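Local coordinates for protein 3-deoxy-D-manno-octulosonate 8-phosphate phosphatase KdsC (Xanthomonas campestris pv. campestris, PDB 4NAV) that probably catalyses the magnesium-dependent hydrolysis of 3-deoxy-D-manno-octulosonate 8-phosphate to KDO and inorganic phosphate, a step in lipopolysaccharide biosynthesis, at residues Arg21-Asp26 / Ala62-Ala67; Val92-Leu97 / Asp122-Leu127; Asp111-Met116 / Leu127-Pro132. One frame throughout, in Å; residues are numbered along the deposited sequence.

Interaction 1 of 3, residues Arg21-Asp26 / Ala62-Ala67; sequences RLACFD and AGIHVA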
ATOM      1  N   ARG A  21       5.997 -15.937 -28.377  1.00 37.16           N
ATOM      2  CA  ARG A  21       6.361 -14.823 -29.240  1.00 37.11           C
ATOM      3  C   ARG A  21       5.521 -13.606 -28.973  1.00 36.79           C
ATOM      4  O   ARG A  21       5.871 -12.488 -29.389  1.00 36.75           O
ATOM      5  CB  ARG A  21       6.180 -15.230 -30.699  1.00 38.01           C
ATOM      6  CG  ARG A  21       6.941 -16.500 -31.064  1.00 38.17           C
ATOM      7  CD  ARG A  21       8.430 -16.393 -31.277  1.00 38.18           C
ATOM      8  NE  ARG A  21       9.072 -15.156 -30.831  1.00 39.11           N
ATOM      9  CZ  ARG A  21      10.180 -15.022 -30.081  1.00 40.52           C
ATOM     10  NH1 ARG A  21      10.833 -16.043 -29.526  1.00 41.67           N
ATOM     11  NH2 ARG A  21      10.647 -13.800 -29.858  1.00 42.37           N
ATOM     12  N   LEU A  22       4.387 -13.810 -28.325  1.00 35.88           N
ATOM     13  CA  LEU A  22       3.515 -12.687 -27.991  1.00 35.85           C
ATOM     14  C   LEU A  22       3.096 -12.861 -26.550  1.00 33.85           C
ATOM     15  O   LEU A  22       2.600 -13.919 -26.152  1.00 31.42           O
ATOM     16  CB  LEU A  22       2.321 -12.654 -28.929  1.00 37.49           C
ATOM     17  CG  LEU A  22       1.182 -11.711 -28.525  1.00 39.34           C
ATOM     18  CD1 LEU A  22       1.606 -10.271 -28.712  1.00 40.42           C
ATOM     19  CD2 LEU A  22      -0.061 -11.996 -29.337  1.00 40.21           C
ATOM     20  N   ALA A  23       3.309 -11.816 -25.756  1.00 34.35           N
ATOM     21  CA  ALA A  23       2.960 -11.833 -24.326  1.00 33.27           C
ATOM     22  C   ALA A  23       1.940 -10.746 -24.061  1.00 34.14           C
ATOM     23  O   ALA A  23       2.229  -9.565 -24.262  1.00 35.76           O
ATOM     24  CB  ALA A  23       4.197 -11.609 -23.480  1.00 32.14           C
ATOM     25  N   CYS A  24       0.744 -11.134 -23.618  1.00 34.13           N
ATOM     26  CA  CYS A  24      -0.330 -10.171 -23.377  1.00 34.64           C
ATOM     27  C   CYS A  24      -0.628 -10.115 -21.917  1.00 34.08           C
ATOM     28  O   CYS A  24      -0.620 -11.137 -21.253  1.00 34.87           O
ATOM     29  CB  CYS A  24      -1.591 -10.593 -24.107  1.00 35.62           C
ATOM     30  SG  CYS A  24      -1.375 -10.793 -25.877  1.00 38.01           S
ATOM     31  N   PHE A  25      -0.951  -8.932 -21.412  1.00 34.94           N
ATOM     32  CA  PHE A  25      -1.167  -8.733 -19.990  1.00 33.91           C
ATOM     33  C   PHE A  25      -2.417  -7.923 -19.736  1.00 35.76           C
ATOM     34  O   PHE A  25      -2.551  -6.811 -20.241  1.00 36.21           O
ATOM     35  CB  PHE A  25       0.008  -7.973 -19.397  1.00 34.00           C
ATOM     36  CG  PHE A  25       1.288  -8.734 -19.412  1.00 34.12           C
ATOM     37  CD1 PHE A  25       1.749  -9.386 -18.273  1.00 33.83           C
ATOM     38  CD2 PHE A  25       2.028  -8.809 -20.575  1.00 35.13           C
ATOM     39  CE1 PHE A  25       2.933 -10.086 -18.286  1.00 34.37           C
ATOM     40  CE2 PHE A  25       3.209  -9.511 -20.602  1.00 34.67           C
ATOM     41  CZ  PHE A  25       3.666 -10.149 -19.462  1.00 34.39           C
ATOM     42  N   ASP A  26      -3.315  -8.457 -18.906  1.00 36.84           N
ATOM     43  CA  ASP A  26      -4.365  -7.650 -18.299  1.00 38.21           C
ATOM     44  C   ASP A  26      -3.693  -6.502 -17.553  1.00 38.32           C
ATOM     45  O   ASP A  26      -2.522  -6.572 -17.208  1.00 37.86           O
ATOM     46  CB  ASP A  26      -5.158  -8.491 -17.289  1.00 39.22           C
ATOM     47  CG  ASP A  26      -6.412  -7.790 -16.791  1.00 40.31           C
ATOM     48  OD1 ASP A  26      -7.081  -7.148 -17.646  1.00 42.29           O
ATOM     49  OD2 ASP A  26      -6.727  -7.889 -15.570  1.00 40.97           O
ATOM     50  N   ALA A  62      14.120  -8.822 -26.072  1.00 36.96           N
ATOM     51  CA  ALA A  62      14.367 -10.168 -26.542  1.00 36.92           C
ATOM     52  C   ALA A  62      13.446 -10.565 -27.692  1.00 37.61           C
ATOM     53  O   ALA A  62      13.334 -11.745 -28.047  1.00 37.21           O
ATOM     54  CB  ALA A  62      14.194 -11.130 -25.419  1.00 34.99           C
ATOM     55  N   GLY A  63      12.854  -9.578 -28.331  1.00 39.04           N
ATOM     56  CA  GLY A  63      12.183  -9.827 -29.608  1.00 40.74           C
ATOM     57  C   GLY A  63      10.823 -10.436 -29.471  1.00 39.01           C
ATOM     58  O   GLY A  63      10.255 -10.920 -30.447  1.00 39.85           O
ATOM     59  N   ILE A  64      10.289 -10.359 -28.263  1.00 37.98           N
ATOM     60  CA  ILE A  64       8.971 -10.846 -27.992  1.00 36.29           C
ATOM     61  C   ILE A  64       8.059  -9.657 -28.018  1.00 35.94           C
ATOM     62  O   ILE A  64       8.339  -8.696 -27.352  1.00 36.17           O
ATOM     63  CB  ILE A  64       8.921 -11.516 -26.611  1.00 35.50           C
ATOM     64  CG1 ILE A  64       9.890 -12.686 -26.585  1.00 35.06           C
ATOM     65  CG2 ILE A  64       7.517 -12.012 -26.297  1.00 34.87           C
ATOM     66  CD1 ILE A  64      10.116 -13.259 -25.208  1.00 34.61           C
ATOM     67  N   HIS A  65       6.956  -9.748 -28.747  1.00 36.44           N
ATOM     68  CA  HIS A  65       5.962  -8.689 -28.760  1.00 38.92           C
ATOM     69  C   HIS A  65       5.132  -8.645 -27.457  1.00 36.68           C
ATOM     70  O   HIS A  65       4.666  -9.664 -26.966  1.00 35.33           O
ATOM     71  CB  HIS A  65       5.047  -8.829 -29.968  1.00 42.16           C
ATOM     72  CG  HIS A  65       5.776  -8.744 -31.279  1.00 47.65           C
ATOM     73  ND1 HIS A  65       6.005  -9.848 -32.081  1.00 49.86           N
ATOM     74  CD2 HIS A  65       6.355  -7.695 -31.909  1.00 50.47           C
ATOM     75  CE1 HIS A  65       6.682  -9.482 -33.152  1.00 52.35           C
ATOM     76  NE2 HIS A  65       6.905  -8.180 -33.074  1.00 54.07           N
ATOM     77  N   VAL A  66       4.992  -7.457 -26.885  1.00 36.08           N
ATOM     78  CA  VAL A  66       4.242  -7.288 -25.652  1.00 34.83           C
ATOM     79  C   VAL A  66       3.022  -6.394 -25.850  1.00 35.80           C
ATOM     80  O   VAL A  66       3.084  -5.362 -26.501  1.00 36.06           O
ATOM     81  CB  VAL A  66       5.125  -6.708 -24.563  1.00 34.62           C
ATOM     82  CG1 VAL A  66       4.324  -6.501 -23.285  1.00 33.88           C
ATOM     83  CG2 VAL A  66       6.302  -7.653 -24.313  1.00 33.51           C
ATOM     84  N   ALA A  67       1.898  -6.821 -25.304  1.00 36.19           N
ATOM     85  CA  ALA A  67       0.663  -6.088 -25.468  1.00 38.51           C
ATOM     86  C   ALA A  67      -0.070  -6.005 -24.151  1.00 40.04           C
ATOM     87  O   ALA A  67      -0.081  -6.964 -23.383  1.00 40.87           O
ATOM     88  CB  ALA A  67      -0.209  -6.769 -26.487  1.00 38.99           C
TER
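Ala23 and Val66 face each other in the middle of a parallel pairing, where strands 22-25 and 65-67 run side by side in the Rossmann-like sheet of the HAD fold. Four backbone hydrogen bonds join them. Ala23 makes two of them: its N donates to His65 O at 2.8 Å in a nearly straight bond (171°), and its O accepts from Ala67 N. His65 N donates to Arg21 O at one end, and Phe25 N to Ala67 O at the other.

Side chains alternate between the faces. On the face of Leu22, Cys24, His65 and Ala67, Leu22 CG is anti to the backbone N (chi1 168°), and chi2 (71°) turns CD1 to His65 CB at 3.9 Å. These two side chains cross at about a right angle. Cys24 SG lies 4.2 Å from Ala67 CB. Val66 shares the other face with Ala23, and its CG1 is 4.2 Å from Phe25 CE2. Ala67 O sits at the edge of the phenyl ring, in its plane.

Leu59 of helix 50-61 covers Ala23, Ile64 and Val66. Strand 22-25 leads to Asp26, predicted to bind magnesium. Gly63, with positive phi, is the C-prime residue of the Schellman motif that ends helix 50-61. Its carbonyl also takes a weak hydrogen bond from the bent Arg21 chain, NH2 to Gly63 O at 3.0 Å, with Ala62 O near the guanidinium plane.

Interaction 2 of 3, residues Val92-Leu97 / Asp122-Leu127; sequences VKNKRL and DLPALL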
ATOM      1  N   VAL A  92     -11.583  -3.123 -24.753  1.00 73.91           N
ATOM      2  CA  VAL A  92     -11.830  -4.341 -25.504  1.00 74.06           C
ATOM      3  C   VAL A  92     -13.029  -5.108 -24.922  1.00 72.79           C
ATOM      4  O   VAL A  92     -13.051  -5.447 -23.725  1.00 63.39           O
ATOM      5  CB  VAL A  92     -10.527  -5.158 -25.521  1.00 72.50           C
ATOM      6  CG1 VAL A  92     -10.725  -6.551 -26.086  1.00 72.08           C
ATOM      7  CG2 VAL A  92      -9.456  -4.397 -26.287  1.00 70.50           C
ATOM      8  N   LYS A  93     -14.038  -5.331 -25.779  1.00 74.68           N
ATOM      9  CA  LYS A  93     -15.262  -6.043 -25.399  1.00 74.22           C
ATOM     10  C   LYS A  93     -14.936  -7.531 -25.177  1.00 70.20           C
ATOM     11  O   LYS A  93     -15.379  -8.120 -24.191  1.00 70.75           O
ATOM     12  CB  LYS A  93     -16.363  -5.859 -26.468  1.00 72.86           C
ATOM     13  N   ASN A  94     -14.139  -8.119 -26.065  1.00 65.92           N
ATOM     14  CA  ASN A  94     -13.720  -9.516 -25.900  1.00 64.64           C
ATOM     15  C   ASN A  94     -12.214  -9.714 -26.083  1.00 59.65           C
ATOM     16  O   ASN A  94     -11.667  -9.451 -27.161  1.00 59.90           O
ATOM     17  CB  ASN A  94     -14.483 -10.436 -26.860  1.00 68.02           C
ATOM     18  CG  ASN A  94     -14.027 -11.878 -26.759  1.00 69.00           C
ATOM     19  OD1 ASN A  94     -12.888 -12.190 -27.106  1.00 76.16           O
ATOM     20  ND2 ASN A  94     -14.886 -12.758 -26.257  1.00 67.81           N
ATOM     21  N   LYS A  95     -11.565 -10.234 -25.048  1.00 53.75           N
ATOM     22  CA  LYS A  95     -10.110 -10.301 -25.035  1.00 50.83           C
ATOM     23  C   LYS A  95      -9.582 -11.396 -25.950  1.00 50.26           C
ATOM     24  O   LYS A  95      -8.586 -11.201 -26.640  1.00 47.97           O
ATOM     25  CB  LYS A  95      -9.593 -10.428 -23.613  1.00 48.94           C
ATOM     26  CG  LYS A  95     -10.080  -9.270 -22.750  1.00 50.48           C
ATOM     27  CD  LYS A  95      -9.177  -8.991 -21.567  1.00 49.76           C
ATOM     28  CE  LYS A  95      -9.642  -7.770 -20.803  1.00 50.62           C
ATOM     29  NZ  LYS A  95      -8.684  -7.348 -19.736  1.00 50.84           N
ATOM     30  N   ARG A  96     -10.293 -12.515 -26.016  1.00 50.31           N
ATOM     31  CA  ARG A  96      -9.962 -13.547 -27.004  1.00 49.08           C
ATOM     32  C   ARG A  96      -9.843 -12.952 -28.399  1.00 48.80           C
ATOM     33  O   ARG A  96      -8.823 -13.109 -29.042  1.00 50.06           O
ATOM     34  CB  ARG A  96     -11.007 -14.677 -27.014  1.00 50.01           C
ATOM     35  CG  ARG A  96     -10.556 -15.912 -27.772  1.00 48.78           C
ATOM     36  CD  ARG A  96     -11.542 -17.077 -27.655  1.00 49.81           C
ATOM     37  NE  ARG A  96     -12.543 -17.194 -28.710  1.00 52.62           N
ATOM     38  CZ  ARG A  96     -13.746 -16.630 -28.682  1.00 56.26           C
ATOM     39  NH1 ARG A  96     -14.125 -15.866 -27.661  1.00 57.08           N
ATOM     40  NH2 ARG A  96     -14.575 -16.817 -29.692  1.00 59.20           N
ATOM     41  N   LEU A  97     -10.892 -12.261 -28.858  1.00 50.50           N
ATOM     42  CA  LEU A  97     -10.918 -11.677 -30.211  1.00 49.63           C
ATOM     43  C   LEU A  97      -9.759 -10.707 -30.393  1.00 47.78           C
ATOM     44  O   LEU A  97      -9.123 -10.705 -31.440  1.00 45.74           O
ATOM     45  CB  LEU A  97     -12.258 -11.009 -30.515  1.00 50.88           C
ATOM     46  N   ASP A 122     -10.828 -11.800 -18.425  1.00 37.03           N
ATOM     47  CA  ASP A 122      -9.651 -12.421 -19.031  1.00 36.36           C
ATOM     48  C   ASP A 122      -9.871 -13.892 -19.422  1.00 35.93           C
ATOM     49  O   ASP A 122      -9.079 -14.493 -20.151  1.00 34.49           O
ATOM     50  CB  ASP A 122      -8.461 -12.338 -18.090  1.00 35.98           C
ATOM     51  CG  ASP A 122      -8.209 -10.925 -17.578  1.00 37.93           C
ATOM     52  OD1 ASP A 122      -7.989 -10.000 -18.381  1.00 38.14           O
ATOM     53  OD2 ASP A 122      -8.238 -10.730 -16.340  1.00 40.90           O
ATOM     54  N   LEU A 123     -10.966 -14.466 -18.968  1.00 36.48           N
ATOM     55  CA  LEU A 123     -11.143 -15.895 -19.072  1.00 36.54           C
ATOM     56  C   LEU A 123     -11.219 -16.417 -20.510  1.00 37.07           C
ATOM     57  O   LEU A 123     -10.686 -17.482 -20.799  1.00 38.50           O
ATOM     58  CB  LEU A 123     -12.371 -16.315 -18.274  1.00 37.68           C
ATOM     59  CG  LEU A 123     -12.394 -17.527 -17.338  1.00 38.02           C
ATOM     60  CD1 LEU A 123     -13.657 -18.383 -17.438  1.00 39.80           C
ATOM     61  CD2 LEU A 123     -11.150 -18.348 -17.548  1.00 36.30           C
ATOM     62  N   PRO A 124     -11.865 -15.685 -21.418  1.00 37.90           N
ATOM     63  CA  PRO A 124     -11.934 -16.171 -22.785  1.00 38.63           C
ATOM     64  C   PRO A 124     -10.566 -16.371 -23.398  1.00 37.59           C
ATOM     65  O   PRO A 124     -10.310 -17.372 -24.079  1.00 37.92           O
ATOM     66  CB  PRO A 124     -12.681 -15.048 -23.505  1.00 40.34           C
ATOM     67  CG  PRO A 124     -13.559 -14.433 -22.461  1.00 40.09           C
ATOM     68  CD  PRO A 124     -12.695 -14.480 -21.229  1.00 39.18           C
ATOM     69  N   ALA A 125      -9.681 -15.438 -23.104  1.00 37.10           N
ATOM     70  CA  ALA A 125      -8.307 -15.493 -23.556  1.00 35.95           C
ATOM     71  C   ALA A 125      -7.514 -16.554 -22.791  1.00 35.20           C
ATOM     72  O   ALA A 125      -6.775 -17.350 -23.387  1.00 35.00           O
ATOM     73  CB  ALA A 125      -7.660 -14.135 -23.383  1.00 35.43           C
ATOM     74  N   LEU A 126      -7.620 -16.547 -21.473  1.00 34.66           N
ATOM     75  CA  LEU A 126      -6.885 -17.523 -20.692  1.00 33.83           C
ATOM     76  C   LEU A 126      -7.159 -18.924 -21.202  1.00 35.74           C
ATOM     77  O   LEU A 126      -6.221 -19.750 -21.295  1.00 37.14           O
ATOM     78  CB  LEU A 126      -7.236 -17.421 -19.235  1.00 33.41           C
ATOM     79  CG  LEU A 126      -6.622 -16.191 -18.562  1.00 32.48           C
ATOM     80  CD1 LEU A 126      -7.336 -15.835 -17.272  1.00 32.37           C
ATOM     81  CD2 LEU A 126      -5.141 -16.442 -18.293  1.00 31.35           C
ATOM     82  N   LEU A 127      -8.403 -19.200 -21.607  1.00 36.01           N
ATOM     83  CA  LEU A 127      -8.745 -20.541 -22.107  1.00 35.64           C
ATOM     84  C   LEU A 127      -8.361 -20.817 -23.554  1.00 34.82           C
ATOM     85  O   LEU A 127      -8.398 -21.963 -23.987  1.00 35.47           O
ATOM     86  CB  LEU A 127     -10.233 -20.824 -21.929  1.00 37.12           C
ATOM     87  CG  LEU A 127     -10.673 -21.014 -20.482  1.00 37.70           C
ATOM     88  CD1 LEU A 127     -12.151 -21.376 -20.426  1.00 39.43           C
ATOM     89  CD2 LEU A 127      -9.846 -22.076 -19.761  1.00 37.34           C
TER
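Lys95 NZ and Asp122 OD1 form the salt bridge of this contact, 3.1 Å apart. Lys95 NZ meets OD1 nearly along its C-O bond. Lys95 is extended beyond CG and crosses the Asp122 side chain obliquely, with CD 3.5 Å from Asp122 OD1. The closer partner of Lys95 NZ is Asp26 OD1, in a second salt bridge, and NZ also donates to Ile69 O. Asp122 is held mainly through OD2, which accepts from the backbone N of Asp118 and of Asp119.

The apolar contacts are made where the start of helix 95-105 meets helix 123-126. The backbones come close, with Arg96 CA 4.3 Å from Ala125 CA. Arg96 CB rests on Pro124 CB at 3.9 Å, and Ala125 CB touches Lys95 CB at 4.2 Å. Arg96 CD, still aliphatic, makes a van der Waals contact with the carbonyl Pro124 O at 3.8 Å.

A capping bond sets the helix end. Asn94 is the N-cap, and its OD1 accepts from Leu97 N at 2.7 Å, nearly straight (168°). Asn94 ND2 donates to Ala182 O of a second subunit, whose Phe180 also packs on Pro124.

Asp26 and Asp118 are predicted magnesium ligands. Lys95 is consistent with the conserved lysine of HAD phosphatases. Its NZ ties together OD1 of Asp26 and OD1 of Asp122, two carboxylate oxygens that lie close together.

Interaction 3 of 3, residues Asp111-Met116 / Leu127-Pro132; sequences DQVLFM and LAVGLP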
ATOM      1  N   ASP A 111      -0.932 -20.983 -29.981  1.00 39.26           N
ATOM      2  CA  ASP A 111      -0.001 -21.746 -29.168  1.00 39.71           C
ATOM      3  C   ASP A 111       1.321 -21.008 -28.952  1.00 37.03           C
ATOM      4  O   ASP A 111       2.171 -21.481 -28.219  1.00 40.48           O
ATOM      5  CB  ASP A 111       0.189 -23.173 -29.694  1.00 43.08           C
ATOM      6  CG  ASP A 111       1.177 -23.270 -30.841  1.00 48.17           C
ATOM      7  OD1 ASP A 111       1.229 -22.394 -31.728  1.00 52.60           O
ATOM      8  OD2 ASP A 111       1.907 -24.273 -30.887  1.00 56.76           O
ATOM      9  N   GLN A 112       1.495 -19.851 -29.573  1.00 35.42           N
ATOM     10  CA  GLN A 112       2.694 -19.043 -29.388  1.00 34.14           C
ATOM     11  C   GLN A 112       2.413 -17.805 -28.529  1.00 32.71           C
ATOM     12  O   GLN A 112       3.202 -16.878 -28.492  1.00 33.07           O
ATOM     13  CB  GLN A 112       3.235 -18.604 -30.747  1.00 34.77           C
ATOM     14  CG  GLN A 112       3.598 -19.739 -31.679  1.00 35.18           C
ATOM     15  CD  GLN A 112       3.917 -19.241 -33.088  1.00 37.05           C
ATOM     16  OE1 GLN A 112       3.006 -18.893 -33.862  1.00 39.37           O
ATOM     17  NE2 GLN A 112       5.190 -19.245 -33.446  1.00 36.26           N
ATOM     18  N   VAL A 113       1.295 -17.810 -27.822  1.00 31.57           N
ATOM     19  CA  VAL A 113       0.842 -16.660 -27.076  1.00 30.36           C
ATOM     20  C   VAL A 113       0.755 -16.964 -25.584  1.00 29.29           C
ATOM     21  O   VAL A 113       0.309 -18.035 -25.177  1.00 29.11           O
ATOM     22  CB  VAL A 113      -0.556 -16.241 -27.541  1.00 31.48           C
ATOM     23  CG1 VAL A 113      -1.000 -14.969 -26.835  1.00 31.37           C
ATOM     24  CG2 VAL A 113      -0.576 -16.052 -29.046  1.00 32.23           C
ATOM     25  N   LEU A 114       1.186 -15.997 -24.786  1.00 28.34           N
ATOM     26  CA  LEU A 114       1.068 -16.038 -23.352  1.00 27.01           C
ATOM     27  C   LEU A 114       0.083 -14.985 -22.944  1.00 27.77           C
ATOM     28  O   LEU A 114       0.117 -13.866 -23.487  1.00 29.50           O
ATOM     29  CB  LEU A 114       2.387 -15.679 -22.709  1.00 26.01           C
ATOM     30  CG  LEU A 114       2.364 -15.534 -21.179  1.00 25.17           C
ATOM     31  CD1 LEU A 114       3.716 -15.973 -20.647  1.00 24.31           C
ATOM     32  CD2 LEU A 114       2.017 -14.143 -20.684  1.00 24.82           C
ATOM     33  N   PHE A 115      -0.791 -15.299 -21.992  1.00 27.21           N
ATOM     34  CA  PHE A 115      -1.740 -14.310 -21.490  1.00 27.48           C
ATOM     35  C   PHE A 115      -1.784 -14.347 -19.996  1.00 27.29           C
ATOM     36  O   PHE A 115      -1.926 -15.419 -19.400  1.00 28.40           O
ATOM     37  CB  PHE A 115      -3.146 -14.560 -22.033  1.00 28.62           C
ATOM     38  CG  PHE A 115      -4.073 -13.389 -21.852  1.00 29.26           C
ATOM     39  CD1 PHE A 115      -4.367 -12.542 -22.921  1.00 30.08           C
ATOM     40  CD2 PHE A 115      -4.624 -13.125 -20.637  1.00 28.94           C
ATOM     41  CE1 PHE A 115      -5.200 -11.464 -22.771  1.00 30.61           C
ATOM     42  CE2 PHE A 115      -5.444 -12.029 -20.468  1.00 30.17           C
ATOM     43  CZ  PHE A 115      -5.744 -11.205 -21.539  1.00 31.00           C
ATOM     44  N   MET A 116      -1.680 -13.188 -19.372  1.00 27.24           N
ATOM     45  CA  MET A 116      -1.744 -13.110 -17.935  1.00 27.32           C
ATOM     46  C   MET A 116      -2.920 -12.255 -17.518  1.00 27.82           C
ATOM     47  O   MET A 116      -3.012 -11.093 -17.927  1.00 27.83           O
ATOM     48  CB  MET A 116      -0.482 -12.498 -17.409  1.00 27.76           C
ATOM     49  CG  MET A 116      -0.381 -12.515 -15.911  1.00 28.83           C
ATOM     50  SD  MET A 116       1.144 -11.723 -15.453  1.00 30.97           S
ATOM     51  CE  MET A 116       1.322 -12.308 -13.772  1.00 31.14           C
ATOM     52  N   LEU A 127      -8.403 -19.200 -21.607  1.00 36.01           N
ATOM     53  CA  LEU A 127      -8.745 -20.541 -22.107  1.00 35.64           C
ATOM     54  C   LEU A 127      -8.361 -20.817 -23.554  1.00 34.82           C
ATOM     55  O   LEU A 127      -8.398 -21.963 -23.987  1.00 35.47           O
ATOM     56  CB  LEU A 127     -10.233 -20.824 -21.929  1.00 37.12           C
ATOM     57  CG  LEU A 127     -10.673 -21.014 -20.482  1.00 37.70           C
ATOM     58  CD1 LEU A 127     -12.151 -21.376 -20.426  1.00 39.43           C
ATOM     59  CD2 LEU A 127      -9.846 -22.076 -19.761  1.00 37.34           C
ATOM     60  N   ALA A 128      -7.973 -19.785 -24.294  1.00 33.81           N
ATOM     61  CA  ALA A 128      -7.632 -19.932 -25.706  1.00 33.44           C
ATOM     62  C   ALA A 128      -6.105 -19.965 -25.999  1.00 32.30           C
ATOM     63  O   ALA A 128      -5.689 -20.526 -27.004  1.00 32.10           O
ATOM     64  CB  ALA A 128      -8.301 -18.831 -26.495  1.00 34.09           C
ATOM     65  N   VAL A 129      -5.270 -19.410 -25.115  1.00 31.19           N
ATOM     66  CA  VAL A 129      -3.836 -19.276 -25.430  1.00 29.77           C
ATOM     67  C   VAL A 129      -2.975 -20.496 -25.071  1.00 28.93           C
ATOM     68  O   VAL A 129      -3.362 -21.342 -24.282  1.00 28.26           O
ATOM     69  CB  VAL A 129      -3.225 -18.023 -24.801  1.00 29.39           C
ATOM     70  CG1 VAL A 129      -3.912 -16.774 -25.324  1.00 30.35           C
ATOM     71  CG2 VAL A 129      -3.298 -18.081 -23.278  1.00 29.68           C
ATOM     72  N   GLY A 130      -1.815 -20.570 -25.691  1.00 28.18           N
ATOM     73  CA  GLY A 130      -0.877 -21.608 -25.399  1.00 28.19           C
ATOM     74  C   GLY A 130      -0.397 -21.568 -23.946  1.00 28.34           C
ATOM     75  O   GLY A 130      -0.198 -22.620 -23.323  1.00 28.44           O
ATOM     76  N   LEU A 131      -0.198 -20.369 -23.396  1.00 27.74           N
ATOM     77  CA  LEU A 131       0.355 -20.255 -22.046  1.00 26.92           C
ATOM     78  C   LEU A 131      -0.381 -19.210 -21.184  1.00 26.83           C
ATOM     79  O   LEU A 131       0.017 -18.048 -21.115  1.00 26.61           O
ATOM     80  CB  LEU A 131       1.839 -19.929 -22.106  1.00 26.42           C
ATOM     81  CG  LEU A 131       2.568 -19.970 -20.756  1.00 26.21           C
ATOM     82  CD1 LEU A 131       2.224 -21.228 -19.957  1.00 26.10           C
ATOM     83  CD2 LEU A 131       4.069 -19.893 -20.961  1.00 26.12           C
ATOM     84  N   PRO A 132      -1.481 -19.616 -20.555  1.00 26.74           N
ATOM     85  CA  PRO A 132      -2.137 -18.725 -19.626  1.00 26.68           C
ATOM     86  C   PRO A 132      -1.371 -18.678 -18.318  1.00 26.07           C
ATOM     87  O   PRO A 132      -0.762 -19.663 -17.932  1.00 26.25           O
ATOM     88  CB  PRO A 132      -3.500 -19.385 -19.431  1.00 27.21           C
ATOM     89  CG  PRO A 132      -3.262 -20.813 -19.634  1.00 27.25           C
ATOM     90  CD  PRO A 132      -2.126 -20.937 -20.616  1.00 27.02           C
TER
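Val129 is the first residue of 127-132 to press on 111-116, and it meets Val113 and Phe115 with different branches. CG1 is anti to the carbonyl carbon (chi1 -61°) and touches Val113 CG1 at 3.7 Å. The two valine side chains cross at about a right angle. CG2 reaches the backbone end of Phe115, 3.7 Å from its CB. Val129 CB is 3.6 Å from Val113 O.

Gly130 follows. Here the CA atoms of the two segments come closest, Gly130 CA 3.9 Å from Asp111 CA. With no side chain, Gly130 brings its backbone against Asp111.

Leu131 opens the parallel pairing and bonds strand 113-116 on both sides of Leu114. Its N donates to Val113 O at 3.0 Å. Its O accepts from Phe115 N at the same length, but that donor stands above the carbonyl plane, 37° out of it. Leu114 CA-H also points to Leu131 O, at 3.2 Å. On the face shared by the two leucines, Leu131 CD2 meets Leu114 CD1 at 3.9 Å.

Pro132 has no N-H to give. It lies beside Phe115, and its CA-H makes a contact with Phe115 O. The backbone bonding of Phe115 continues to Val133.

The contact closes the beta-alpha-beta unit of strand 113-116, helix 123-126 and strand 131-133. Strand 131-133 is the edge strand of the sheet within this chain, and strand 22-25 lies on the other side of strand 113-116. Val99 of helix 95-105 packs on Val113 and Phe115, while Val162 and Val166 of helix 158-169 cover Leu114.

Interactions 1 and 3 belong to one parallel sheet. Strands 22-25 and 113-116 are neighbours in it, joined by a probable hydrogen bond from Cys24 N to Leu114 O. Both rest on backbone bonds and apolar side chains, although interaction 1 ends in an exposed turn at Gly63 and interaction 3 reaches the surface at Asp111. All three contacts are largely buried. Interaction 2 joins helices 95-105 and 123-126 near the predicted magnesium site, farther from the chain centre and partly covered by a second subunit. It is mainly ionic at one end and apolar at the other. It meets interaction 1 at Asp26 and Lys95, and interaction 3 where the Phe115 ring packs on Asp122 and Ala125.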